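PDB 1Y5H: hypoxic response protein 1 from Mycobacterium tuberculosis, which is a secreted, zinc-binding homodimer built from paired CBS domains, made in the hypoxic response, and seems not to bind AMP. Local coordinates for the interface of chains A and B. Numbering follows the deposited sequence. Chains: chain A/B, hypothetical protein RV2626C.

The interface of chains A and B. Residues chain A 28, 31-32, 60, 65, 71; chain B 61, 65-66.
A:Ile60, A:Ala31 and A:Pro71 receive B:Leu65 in an apolar, helix-to-helix patch of the two-fold homodimer interface, which joins the two CBS-domain chains. B:Leu65 ends helix 57-65 of its chain and enters a groove lined by helices 27-37 and 57-65 of chain A and by the loop that carries A:Pro71. It is the central side chain by area: the partner hides 74 Å² of it, a third of the 221 Å² hidden in the patch. With CG anti to the carbonyl carbon (chi1 -55°) and chi2 at -177°, its two methyls point to separate walls. CD1 meets the branch methyl CG2 of A:Ile60 at 3.5 Å, the two side chains running antiparallel alongside each other. CD2 turns to the proline ring, where A:Pro71 CG lies 4.0 Å away and the two side chains point roughly perpendicular to one another. Nearer the backbone, B:Leu65 CB packs on A:Ala31 CB at 3.8 Å. That same alanine methyl touches B:Val61 CG1 at 3.6 Å; CG1 is the valine branch anti to the backbone N (chi1 176°). One turn of helix thus presents B:Val61 and B:Leu65 to one small residue, whose short side chain probably allows the helices to come close. Just past the helix end, the B:Ala66 methyl lies 3.5 Å from the carbonyl O of A:Ala31 and 4.0 Å from A:Gln32 CA, so it packs against backbone. A:Thr28 borders the groove, its methyl CG2 3.9 Å from B:Leu65 O. Repeated by the two-fold axis, this packing of leucine into groove very likely contributes to holding the homodimer together.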
# COMPACT_ATOMS: atom_id res chain seq x y z
N THR A 28 14.41 -4.60 2.99
CA THR A 28 14.90 -3.87 1.83
C THR A 28 14.88 -4.81 0.63
O THR A 28 14.49 -4.42 -0.47
CB THR A 28 16.33 -3.35 2.06
OG1 THR A 28 16.31 -2.40 3.13
CG2 THR A 28 16.87 -2.68 0.80
N ALA A 31 11.38 -5.27 -0.59
CA ALA A 31 10.91 -4.09 -1.30
C ALA A 31 11.34 -4.16 -2.75
O ALA A 31 10.60 -3.78 -3.66
CB ALA A 31 11.46 -2.83 -0.64
N GLN A 32 12.56 -4.65 -2.98
CA GLN A 32 13.07 -4.79 -4.34
C GLN A 32 12.24 -5.78 -5.15
O GLN A 32 12.01 -5.56 -6.34
CB GLN A 32 14.54 -5.24 -4.30
CG GLN A 32 15.45 -4.19 -3.68
CD GLN A 32 16.85 -4.70 -3.39
OE1 GLN A 32 17.71 -3.95 -2.94
NE2 GLN A 32 17.08 -5.98 -3.65
N ILE A 60 5.66 -3.25 5.55
CA ILE A 60 7.03 -2.77 5.64
C ILE A 60 7.08 -1.35 6.20
O ILE A 60 7.94 -1.02 7.01
CB ILE A 60 7.70 -2.80 4.25
CG1 ILE A 60 7.86 -4.26 3.80
CG2 ILE A 60 9.06 -2.08 4.29
CD1 ILE A 60 8.48 -4.40 2.41
N LEU A 65 9.23 0.29 9.25
CA LEU A 65 9.77 1.63 9.43
C LEU A 65 9.15 2.42 10.58
O LEU A 65 9.86 3.03 11.37
CB LEU A 65 9.63 2.45 8.15
CG LEU A 65 10.31 1.89 6.88
CD1 LEU A 65 10.18 2.91 5.76
CD2 LEU A 65 11.78 1.59 7.16
N PRO A 71 15.24 -1.49 7.99
CA PRO A 71 14.88 -2.36 6.86
C PRO A 71 16.02 -3.23 6.33
O PRO A 71 15.77 -4.20 5.62
CB PRO A 71 14.35 -1.38 5.82
CG PRO A 71 15.14 -0.14 6.09
CD PRO A 71 15.13 -0.07 7.61
N VAL B 61 8.21 2.48 -0.14
CA VAL B 61 8.76 1.15 -0.42
C VAL B 61 9.41 1.06 -1.80
O VAL B 61 10.54 0.61 -1.93
CB VAL B 61 7.65 0.06 -0.34
CG1 VAL B 61 8.22 -1.31 -0.73
CG2 VAL B 61 7.06 0.02 1.06
N LEU B 65 12.96 2.56 -0.47
CA LEU B 65 13.71 1.35 -0.14
C LEU B 65 14.19 0.57 -1.36
O LEU B 65 15.36 0.19 -1.42
CB LEU B 65 12.88 0.43 0.75
CG LEU B 65 12.32 1.01 2.06
CD1 LEU B 65 11.60 -0.09 2.84
CD2 LEU B 65 13.45 1.59 2.89
N ALA B 66 13.30 0.34 -2.32
CA ALA B 66 13.66 -0.43 -3.51
C ALA B 66 14.64 0.30 -4.43
O ALA B 66 15.27 -0.32 -5.29
CB ALA B 66 12.41 -0.81 -4.28